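Putative type VI secretion protein (Escherichia coli, PDB 6SKI) is a type VI secretion effector of the Tle1 family that is carried on the VgrG spike and probably hydrolyses phospholipids of target cells. Local coordinates at residues I41-E51 with G195-F206; I102-D112 with S121-S129. All coordinates share one frame; numbering follows the deposited sequence.

Interaction 1 of 2, residues I41-E51 with G195-F206; sequences IFFDGTGNNRE and GFSRGAAAARHF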
loop_
_atom_site.group_PDB
_atom_site.type_symbol
_atom_site.label_atom_id
_atom_site.label_comp_id
_atom_site.label_asym_id
_atom_site.label_seq_id
_atom_site.Cartn_x
_atom_site.Cartn_y
_atom_site.Cartn_z
ATOM N N ILE A 41 -7.976 -0.920 9.317
ATOM C CA ILE A 41 -6.759 -0.192 8.989
ATOM C C ILE A 41 -6.471 -0.438 7.520
ATOM O O ILE A 41 -6.330 -1.588 7.091
ATOM C CB ILE A 41 -5.580 -0.627 9.869
ATOM C CG1 ILE A 41 -6.055 -0.887 11.294
ATOM C CG2 ILE A 41 -4.525 0.448 9.890
ATOM C CD1 ILE A 41 -6.316 0.368 12.075
ATOM N N PHE A 42 -6.394 0.639 6.747
ATOM C CA PHE A 42 -6.277 0.556 5.298
ATOM C C PHE A 42 -5.013 1.290 4.887
ATOM O O PHE A 42 -4.995 2.523 4.834
ATOM C CB PHE A 42 -7.510 1.147 4.620
ATOM C CG PHE A 42 -8.745 0.319 4.796
ATOM C CD1 PHE A 42 -9.663 0.629 5.776
ATOM C CD2 PHE A 42 -8.994 -0.760 3.973
ATOM C CE1 PHE A 42 -10.792 -0.129 5.943
ATOM C CE2 PHE A 42 -10.128 -1.517 4.136
ATOM C CZ PHE A 42 -11.024 -1.201 5.122
ATOM N N PHE A 43 -3.967 0.531 4.589
ATOM C CA PHE A 43 -2.674 1.068 4.189
ATOM C C PHE A 43 -2.627 1.042 2.671
ATOM O O PHE A 43 -2.548 -0.029 2.067
ATOM C CB PHE A 43 -1.529 0.238 4.755
ATOM C CG PHE A 43 -1.312 0.385 6.223
ATOM C CD1 PHE A 43 -0.555 1.421 6.725
ATOM C CD2 PHE A 43 -1.807 -0.557 7.096
ATOM C CE1 PHE A 43 -0.332 1.533 8.070
ATOM C CE2 PHE A 43 -1.585 -0.449 8.439
ATOM C CZ PHE A 43 -0.847 0.597 8.928
ATOM N N ASP A 44 -2.656 2.207 2.050
ATOM C CA ASP A 44 -2.680 2.228 0.600
ATOM C C ASP A 44 -1.263 2.223 0.042
ATOM O O ASP A 44 -0.284 2.465 0.747
ATOM C CB ASP A 44 -3.446 3.451 0.104
ATOM C CG ASP A 44 -4.080 3.230 -1.246
ATOM O OD1 ASP A 44 -3.733 2.235 -1.913
ATOM O OD2 ASP A 44 -4.928 4.051 -1.643
ATOM N N GLY A 45 -1.163 1.927 -1.243
ATOM C CA GLY A 45 0.027 2.213 -2.009
ATOM C C GLY A 45 -0.090 3.578 -2.643
ATOM O O GLY A 45 -0.636 4.515 -2.049
ATOM N N THR A 46 0.399 3.702 -3.867
ATOM C CA THR A 46 0.000 4.878 -4.612
ATOM C C THR A 46 -1.458 4.724 -5.034
ATOM O O THR A 46 -1.951 3.617 -5.275
ATOM C CB THR A 46 0.902 5.086 -5.827
ATOM O OG1 THR A 46 2.255 4.779 -5.471
ATOM C CG2 THR A 46 0.837 6.527 -6.291
ATOM N N GLY A 47 -2.157 5.846 -5.111
ATOM C CA GLY A 47 -3.558 5.802 -5.468
ATOM C C GLY A 47 -3.867 6.763 -6.589
ATOM O O GLY A 47 -3.199 6.747 -7.625
ATOM N N ASN A 48 -4.867 7.620 -6.393
ATOM C CA ASN A 48 -5.179 8.665 -7.364
ATOM C C ASN A 48 -4.216 9.838 -7.174
ATOM O O ASN A 48 -4.601 11.001 -7.049
ATOM C CB ASN A 48 -6.633 9.094 -7.223
ATOM C CG ASN A 48 -7.323 9.245 -8.557
ATOM O OD1 ASN A 48 -6.692 9.561 -9.562
ATOM N ND2 ASN A 48 -8.627 9.009 -8.576
ATOM N N ASN A 49 -2.929 9.499 -7.159
ATOM C CA ASN A 49 -1.868 10.444 -6.856
ATOM C C ASN A 49 -0.665 10.124 -7.725
ATOM O O ASN A 49 -0.530 9.015 -8.248
ATOM C CB ASN A 49 -1.459 10.391 -5.378
ATOM C CG ASN A 49 -2.620 10.623 -4.440
ATOM O OD1 ASN A 49 -2.771 9.923 -3.440
ATOM N ND2 ASN A 49 -3.443 11.615 -4.749
ATOM N N ARG A 50 0.210 11.108 -7.874
ATOM C CA ARG A 50 1.496 10.888 -8.510
ATOM C C ARG A 50 2.526 10.466 -7.471
ATOM O O ARG A 50 2.404 10.763 -6.282
ATOM C CB ARG A 50 1.971 12.148 -9.233
ATOM C CG ARG A 50 0.974 12.703 -10.226
ATOM C CD ARG A 50 1.509 13.952 -10.898
ATOM N NE ARG A 50 1.161 13.996 -12.313
ATOM C CZ ARG A 50 -0.036 14.333 -12.783
ATOM N NH1 ARG A 50 -1.013 14.663 -11.949
ATOM N NH2 ARG A 50 -0.257 14.341 -14.090
ATOM N N GLU A 51 3.549 9.760 -7.936
ATOM C CA GLU A 51 4.644 9.361 -7.067
ATOM C C GLU A 51 5.573 10.544 -6.836
ATOM O O GLU A 51 5.901 11.284 -7.768
ATOM C CB GLU A 51 5.412 8.198 -7.690
ATOM C CG GLU A 51 6.129 7.321 -6.692
ATOM C CD GLU A 51 6.846 6.163 -7.351
ATOM O OE1 GLU A 51 6.921 6.141 -8.597
ATOM O OE2 GLU A 51 7.332 5.272 -6.627
ATOM N N GLY A 195 -3.682 -3.719 3.045
ATOM C CA GLY A 195 -2.603 -2.983 2.427
ATOM C C GLY A 195 -2.454 -3.322 0.960
ATOM O O GLY A 195 -2.798 -4.418 0.517
ATOM N N PHE A 196 -1.928 -2.353 0.207
ATOM C CA PHE A 196 -1.467 -2.606 -1.151
ATOM C C PHE A 196 0.004 -2.241 -1.251
ATOM O O PHE A 196 0.366 -1.071 -1.407
ATOM C CB PHE A 196 -2.268 -1.838 -2.201
ATOM C CG PHE A 196 -1.736 -2.006 -3.594
ATOM C CD1 PHE A 196 -1.239 -3.229 -4.013
ATOM C CD2 PHE A 196 -1.716 -0.948 -4.477
ATOM C CE1 PHE A 196 -0.741 -3.388 -5.280
ATOM C CE2 PHE A 196 -1.221 -1.108 -5.749
ATOM C CZ PHE A 196 -0.737 -2.328 -6.150
ATOM N N SER A 197 0.824 -3.268 -1.125
ATOM C CA SER A 197 2.241 -3.429 -1.414
ATOM C C SER A 197 3.225 -2.678 -0.538
ATOM O O SER A 197 3.908 -3.319 0.259
ATOM C CB SER A 197 2.474 -2.957 -2.842
ATOM O OG SER A 197 3.788 -3.231 -3.264
ATOM N N ARG A 198 3.063 -1.381 -0.384
ATOM C CA ARG A 198 3.913 -0.704 0.578
ATOM C C ARG A 198 3.085 -0.259 1.746
ATOM O O ARG A 198 3.622 0.057 2.812
ATOM C CB ARG A 198 4.674 0.459 -0.057
ATOM C CG ARG A 198 6.005 0.023 -0.649
ATOM C CD ARG A 198 6.942 1.191 -0.870
ATOM N NE ARG A 198 6.366 2.237 -1.702
ATOM C CZ ARG A 198 7.088 3.127 -2.371
ATOM N NH1 ARG A 198 8.409 3.097 -2.293
ATOM N NH2 ARG A 198 6.494 4.048 -3.112
ATOM N N GLY A 199 1.788 -0.244 1.536
ATOM C CA GLY A 199 0.877 -0.520 2.595
ATOM C C GLY A 199 0.737 -1.989 2.872
ATOM O O GLY A 199 0.062 -2.338 3.839
ATOM N N ALA A 200 1.362 -2.887 2.100
ATOM C CA ALA A 200 1.234 -4.272 2.526
ATOM C C ALA A 200 2.306 -4.647 3.520
ATOM O O ALA A 200 1.985 -5.178 4.588
ATOM C CB ALA A 200 1.280 -5.235 1.341
ATOM N N ALA A 201 3.553 -4.276 3.240
ATOM C CA ALA A 201 4.587 -4.407 4.250
ATOM C C ALA A 201 4.203 -3.629 5.495
ATOM O O ALA A 201 4.220 -4.177 6.604
ATOM C CB ALA A 201 5.925 -3.923 3.695
ATOM N N ALA A 202 3.758 -2.383 5.316
ATOM C CA ALA A 202 3.267 -1.611 6.448
ATOM C C ALA A 202 2.176 -2.367 7.180
ATOM O O ALA A 202 2.240 -2.523 8.406
ATOM C CB ALA A 202 2.757 -0.249 5.982
ATOM N N ALA A 203 1.215 -2.930 6.440
ATOM C CA ALA A 203 0.162 -3.680 7.106
ATOM C C ALA A 203 0.759 -4.815 7.912
ATOM O O ALA A 203 0.479 -4.949 9.109
ATOM C CB ALA A 203 -0.846 -4.215 6.094
ATOM N N ARG A 204 1.663 -5.577 7.296
ATOM C CA ARG A 204 2.297 -6.663 8.022
ATOM C C ARG A 204 3.038 -6.121 9.230
ATOM O O ARG A 204 2.862 -6.622 10.347
ATOM C CB ARG A 204 3.227 -7.430 7.088
ATOM C CG ARG A 204 2.474 -8.142 5.983
ATOM C CD ARG A 204 3.374 -8.529 4.836
ATOM N NE ARG A 204 4.286 -9.608 5.177
ATOM C CZ ARG A 204 4.707 -10.518 4.309
ATOM N NH1 ARG A 204 4.291 -10.473 3.055
ATOM N NH2 ARG A 204 5.537 -11.473 4.693
ATOM N N HIS A 205 3.774 -5.022 9.046
ATOM C CA HIS A 205 4.456 -4.416 10.178
ATOM C C HIS A 205 3.457 -4.047 11.260
ATOM O O HIS A 205 3.643 -4.403 12.429
ATOM C CB HIS A 205 5.248 -3.191 9.726
ATOM C CG HIS A 205 6.194 -2.669 10.763
ATOM N ND1 HIS A 205 6.070 -1.417 11.319
ATOM C CD2 HIS A 205 7.271 -3.237 11.351
ATOM C CE1 HIS A 205 7.033 -1.231 12.203
ATOM N NE2 HIS A 205 7.778 -2.320 12.239
ATOM N N PHE A 206 2.352 -3.408 10.872
ATOM C CA PHE A 206 1.345 -3.049 11.859
ATOM C C PHE A 206 0.860 -4.284 12.596
ATOM O O PHE A 206 0.803 -4.292 13.832
ATOM C CB PHE A 206 0.181 -2.325 11.189
ATOM C CG PHE A 206 -0.887 -1.887 12.143
ATOM C CD1 PHE A 206 -0.804 -0.668 12.783
ATOM C CD2 PHE A 206 -1.974 -2.699 12.401
ATOM C CE1 PHE A 206 -1.785 -0.271 13.661
ATOM C CE2 PHE A 206 -2.952 -2.307 13.277
ATOM C CZ PHE A 206 -2.861 -1.094 13.907
#
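F43, at the end of strand 22-43, packs under the first turns of helix 198-206. F43 CB lies 3.2 Å from G199 O. The ring then runs along the helix. F43 CD1 touches A202 CB at 3.8 Å, and this methyl sits over the ring face as a CH-pi contact. A203 N lies over the same face, toward the rim. A203 CA touches F43 CD2 at 3.7 Å. At the tip, F43 CE2 and F43 CZ meet F206 CB, F43 CZ at 3.8 Å. The F43 and F206 rings stand obliquely, planes 55° apart. F206 CG is anti to its backbone N (chi1 -178°), which sends its ring out to the strand, where F206 CE2 meets I41 CG1 at 3.9 Å.

The strand and the turn are also joined by backbone. F196 N donates to F43 O at 3.0 Å, and F43 pairs with G195 in a parallel bridge. G199 has no side chain, and F43 CA comes within 4.2 Å of G199 CA. G195-F196-S197-R198-G199 is a G-x-S-x-G sequence with a positive phi at S197 (69°). This fits the nucleophile elbow of an alpha/beta hydrolase, with S197 probably in a triad with H310 and D245. Farther along, E51 OE2 makes a long salt bridge of 3.8 Å to R198 NH2. K59 also pairs with E51, and S55 bonds to R198.

The chemistry is thus mostly apolar and buried. One backbone hydrogen bond and the glycines hold the elbow close to the strand end, while the long E51-R198 salt bridge lies at the edge of the contact.

Interaction 2 of 2, residues I102-D112 with S121-S129; sequences IHWLNILYHPD and SAQIKTYIS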
loop_
_atom_site.group_PDB
_atom_site.type_symbol
_atom_site.label_atom_id
_atom_site.label_comp_id
_atom_site.label_asym_id
_atom_site.label_seq_id
_atom_site.Cartn_x
_atom_site.Cartn_y
_atom_site.Cartn_z
ATOM N N ILE A 102 -7.479 -0.747 -2.119
ATOM C CA ILE A 102 -7.579 -0.330 -0.727
ATOM C C ILE A 102 -8.560 0.825 -0.597
ATOM O O ILE A 102 -9.315 0.909 0.376
ATOM C CB ILE A 102 -6.187 0.032 -0.183
ATOM C CG1 ILE A 102 -5.277 -1.194 -0.222
ATOM C CG2 ILE A 102 -6.284 0.574 1.226
ATOM C CD1 ILE A 102 -5.801 -2.349 0.580
ATOM N N HIS A 103 -8.584 1.716 -1.588
ATOM C CA HIS A 103 -9.592 2.769 -1.622
ATOM C C HIS A 103 -10.998 2.184 -1.640
ATOM O O HIS A 103 -11.879 2.621 -0.893
ATOM C CB HIS A 103 -9.369 3.656 -2.845
ATOM C CG HIS A 103 -10.381 4.746 -2.992
ATOM N ND1 HIS A 103 -11.508 4.611 -3.772
ATOM C CD2 HIS A 103 -10.430 5.995 -2.475
ATOM C CE1 HIS A 103 -12.215 5.724 -3.717
ATOM N NE2 HIS A 103 -11.581 6.582 -2.939
ATOM N N TRP A 104 -11.223 1.182 -2.488
ATOM C CA TRP A 104 -12.553 0.602 -2.618
ATOM C C TRP A 104 -12.921 -0.218 -1.391
ATOM O O TRP A 104 -14.085 -0.242 -0.983
ATOM C CB TRP A 104 -12.624 -0.248 -3.881
ATOM C CG TRP A 104 -12.451 0.550 -5.123
ATOM C CD1 TRP A 104 -11.497 0.381 -6.073
ATOM C CD2 TRP A 104 -13.255 1.652 -5.552
ATOM N NE1 TRP A 104 -11.649 1.309 -7.069
ATOM C CE2 TRP A 104 -12.725 2.103 -6.772
ATOM C CE3 TRP A 104 -14.373 2.301 -5.022
ATOM C CZ2 TRP A 104 -13.273 3.170 -7.472
ATOM C CZ3 TRP A 104 -14.913 3.358 -5.716
ATOM C CH2 TRP A 104 -14.363 3.784 -6.928
ATOM N N LEU A 105 -11.946 -0.905 -0.797
ATOM C CA LEU A 105 -12.207 -1.618 0.447
ATOM C C LEU A 105 -12.554 -0.648 1.566
ATOM O O LEU A 105 -13.419 -0.939 2.399
ATOM C CB LEU A 105 -10.995 -2.461 0.828
ATOM C CG LEU A 105 -10.819 -3.792 0.107
ATOM C CD1 LEU A 105 -9.467 -4.374 0.442
ATOM C CD2 LEU A 105 -11.920 -4.764 0.452
ATOM N N ASN A 106 -11.887 0.505 1.608
ATOM C CA ASN A 106 -12.223 1.532 2.585
ATOM C C ASN A 106 -13.635 2.055 2.361
ATOM O O ASN A 106 -14.414 2.202 3.307
ATOM C CB ASN A 106 -11.200 2.665 2.515
ATOM C CG ASN A 106 -11.326 3.637 3.662
ATOM O OD1 ASN A 106 -10.919 3.350 4.783
ATOM N ND2 ASN A 106 -11.889 4.804 3.385
ATOM N N ILE A 107 -13.982 2.344 1.105
ATOM C CA ILE A 107 -15.324 2.831 0.793
ATOM C C ILE A 107 -16.376 1.784 1.132
ATOM O O ILE A 107 -17.494 2.124 1.537
ATOM C CB ILE A 107 -15.405 3.251 -0.690
ATOM C CG1 ILE A 107 -14.467 4.423 -0.977
ATOM C CG2 ILE A 107 -16.827 3.605 -1.076
ATOM C CD1 ILE A 107 -14.398 5.449 0.127
ATOM N N LEU A 108 -16.033 0.503 1.013
ATOM C CA LEU A 108 -16.993 -0.573 1.209
ATOM C C LEU A 108 -16.966 -1.156 2.611
ATOM O O LEU A 108 -17.931 -1.817 3.004
ATOM C CB LEU A 108 -16.740 -1.700 0.203
ATOM C CG LEU A 108 -17.192 -1.452 -1.230
ATOM C CD1 LEU A 108 -16.724 -2.583 -2.119
ATOM C CD2 LEU A 108 -18.696 -1.316 -1.286
ATOM N N TYR A 109 -15.886 -0.947 3.354
ATOM C CA TYR A 109 -15.843 -1.333 4.756
ATOM C C TYR A 109 -17.007 -0.689 5.487
ATOM O O TYR A 109 -17.145 0.537 5.484
ATOM C CB TYR A 109 -14.519 -0.892 5.368
ATOM C CG TYR A 109 -14.194 -1.506 6.705
ATOM C CD1 TYR A 109 -13.647 -2.773 6.793
ATOM C CD2 TYR A 109 -14.418 -0.810 7.880
ATOM C CE1 TYR A 109 -13.336 -3.324 8.010
ATOM C CE2 TYR A 109 -14.112 -1.356 9.100
ATOM C CZ TYR A 109 -13.574 -2.614 9.159
ATOM O OH TYR A 109 -13.267 -3.169 10.376
ATOM N N HIS A 110 -17.850 -1.511 6.092
ATOM C CA HIS A 110 -19.037 -0.991 6.747
ATOM C C HIS A 110 -18.639 -0.128 7.939
ATOM O O HIS A 110 -17.990 -0.626 8.868
ATOM C CB HIS A 110 -19.937 -2.133 7.203
ATOM C CG HIS A 110 -21.196 -1.674 7.864
ATOM N ND1 HIS A 110 -21.504 -1.979 9.171
ATOM C CD2 HIS A 110 -22.222 -0.922 7.402
ATOM C CE1 HIS A 110 -22.666 -1.437 9.485
ATOM N NE2 HIS A 110 -23.124 -0.791 8.429
ATOM N N PRO A 111 -18.994 1.155 7.952
ATOM C CA PRO A 111 -18.695 1.986 9.119
ATOM C C PRO A 111 -19.847 2.037 10.110
ATOM O O PRO A 111 -21.015 2.100 9.715
ATOM C CB PRO A 111 -18.427 3.351 8.489
ATOM C CG PRO A 111 -19.410 3.391 7.358
ATOM C CD PRO A 111 -19.572 1.959 6.862
ATOM N N ASP A 112 -19.532 2.004 11.397
ATOM C CA ASP A 112 -20.520 2.214 12.444
ATOM C C ASP A 112 -20.289 3.585 13.060
ATOM O O ASP A 112 -19.160 3.921 13.427
ATOM C CB ASP A 112 -20.433 1.123 13.510
ATOM C CG ASP A 112 -21.185 -0.129 13.117
ATOM O OD1 ASP A 112 -22.431 -0.086 13.072
ATOM O OD2 ASP A 112 -20.533 -1.156 12.843
ATOM N N SER A 121 -21.342 -5.321 18.375
ATOM C CA SER A 121 -20.171 -5.320 17.514
ATOM C C SER A 121 -20.260 -4.120 16.589
ATOM O O SER A 121 -21.301 -3.876 15.977
ATOM C CB SER A 121 -20.056 -6.608 16.694
ATOM O OG SER A 121 -20.479 -7.735 17.437
ATOM N N ALA A 122 -19.159 -3.384 16.485
ATOM C CA ALA A 122 -19.119 -2.167 15.695
ATOM C C ALA A 122 -17.849 -2.156 14.863
ATOM O O ALA A 122 -16.864 -2.820 15.187
ATOM C CB ALA A 122 -19.179 -0.917 16.576
ATOM N N GLN A 123 -17.887 -1.390 13.778
ATOM C CA GLN A 123 -16.751 -1.252 12.882
ATOM C C GLN A 123 -16.502 0.218 12.600
ATOM O O GLN A 123 -17.436 0.965 12.302
ATOM C CB GLN A 123 -16.981 -1.996 11.571
ATOM C CG GLN A 123 -16.553 -3.438 11.592
ATOM C CD GLN A 123 -16.777 -4.112 10.266
ATOM O OE1 GLN A 123 -17.173 -3.474 9.295
ATOM N NE2 GLN A 123 -16.516 -5.409 10.212
ATOM N N ILE A 124 -15.242 0.624 12.696
ATOM C CA ILE A 124 -14.791 1.935 12.265
ATOM C C ILE A 124 -13.583 1.710 11.371
ATOM O O ILE A 124 -12.923 0.672 11.433
ATOM C CB ILE A 124 -14.445 2.861 13.448
ATOM C CG1 ILE A 124 -13.209 2.353 14.183
ATOM C CG2 ILE A 124 -15.616 2.966 14.401
ATOM C CD1 ILE A 124 -12.797 3.221 15.334
ATOM N N LYS A 125 -13.302 2.688 10.518
ATOM C CA LYS A 125 -12.311 2.483 9.477
ATOM C C LYS A 125 -11.359 3.662 9.406
ATOM O O LYS A 125 -11.684 4.781 9.810
ATOM C CB LYS A 125 -12.965 2.235 8.113
ATOM C CG LYS A 125 -13.899 3.313 7.622
ATOM C CD LYS A 125 -14.777 2.750 6.524
ATOM C CE LYS A 125 -15.507 3.831 5.768
ATOM N NZ LYS A 125 -16.656 3.252 5.022
ATOM N N THR A 126 -10.168 3.380 8.895
ATOM C CA THR A 126 -9.071 4.326 8.844
ATOM C C THR A 126 -8.332 4.147 7.530
ATOM O O THR A 126 -8.138 3.024 7.064
ATOM C CB THR A 126 -8.110 4.107 10.010
ATOM O OG1 THR A 126 -8.848 3.999 11.234
ATOM C CG2 THR A 126 -7.164 5.241 10.109
ATOM N N TYR A 127 -7.911 5.259 6.936
ATOM C CA TYR A 127 -7.218 5.240 5.656
ATOM C C TYR A 127 -5.861 5.907 5.809
ATOM O O TYR A 127 -5.778 7.071 6.210
ATOM C CB TYR A 127 -8.039 5.940 4.575
ATOM C CG TYR A 127 -7.377 5.930 3.221
ATOM C CD1 TYR A 127 -7.505 4.841 2.373
ATOM C CD2 TYR A 127 -6.626 7.011 2.787
ATOM C CE1 TYR A 127 -6.902 4.828 1.136
ATOM C CE2 TYR A 127 -6.018 7.005 1.555
ATOM C CZ TYR A 127 -6.160 5.913 0.733
ATOM O OH TYR A 127 -5.554 5.910 -0.500
ATOM N N ILE A 128 -4.805 5.169 5.488
ATOM C CA ILE A 128 -3.446 5.690 5.462
ATOM C C ILE A 128 -2.963 5.674 4.020
ATOM O O ILE A 128 -3.132 4.677 3.312
ATOM C CB ILE A 128 -2.511 4.870 6.372
ATOM C CG1 ILE A 128 -3.046 4.846 7.804
ATOM C CG2 ILE A 128 -1.117 5.446 6.362
ATOM C CD1 ILE A 128 -3.785 3.580 8.159
ATOM N N SER A 129 -2.362 6.778 3.587
ATOM C CA SER A 129 -1.944 6.913 2.202
ATOM C C SER A 129 -0.647 6.143 1.962
ATOM O O SER A 129 -0.079 5.525 2.864
ATOM C CB SER A 129 -1.788 8.385 1.836
ATOM O OG SER A 129 -0.870 9.030 2.699
#
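K125 and Y109 meet through their torsions. K125 CG sits between its backbone N and carbonyl carbon (chi1 57°), and the chain beyond is extended. It therefore stands straight off strand 121-128 toward the end of helix 102-108. With chi1 at -166° the Y109 ring swings away from its own amide nitrogen and comes down the opposite way beside the lysine. The helix and strand run nearly antiparallel, at 155°. They form the second half of a beta-alpha-beta crossover, since strand 121-128 is the parallel neighbour of strand 22-43.

K125 NZ donates to Y109 O at 2.8 Å and weakly to N106 O at 3.0 Å. Both carbonyls lie at the C-terminal end of the helix, where a positive charge is probably welcome. The aliphatic part of K125 is used too. K125 CB packs on Y109 CD2 at 3.4 Å. The proline ring of P111 lies beside the end of the lysine, P111 CG 3.6 Å from K125 NZ. N106 crosses Y127 at about a right angle, with N106 OD1 3.9 Å from Y127 CB.

The Y109 ring also covers the Q123 side chain. The amide of Q123 is stacked on the ring with nearly parallel planes, and Q123 CG lies 3.5 Å from Y109 OH. That hydroxyl is hydrogen-bonded to D192 of strand 184-195. F42 meets the same ring edge-to-face.

Beyond the helix, D112 and Q123 hold each other twice. D112 N donates to Q123 O, while D112 OD1 bonds to Q119. In return, Q123 N donates to D112 OD2 at 2.8 Å, on the anti side and slightly out of the carboxylate plane.

In the fold
From the N terminus, strand 22-43 leads into the 41-51 segment. After helices 53-58 and 72-85 the chain forms helix 101-108 and returns as strand 121-128. Interaction 2 closes this short loop, with eight residues between its segments. The chain goes on through helices 144-154 and 156-178 and strand 184-195 to the 195-206 turn. There interaction 1 closes a much longer loop that contains interaction 2. Strand 22-43 lies between strands 121-128 and 184-195 in the sheet. F42, in the 41-51 segment, reaches interaction 2: its ring meets N106, and its backbone bonds to I128. The D44 carboxylate lies close to the Y127 hydroxyl. Together the contacts tie the covering helix, the central strands and the probable nucleophile turn.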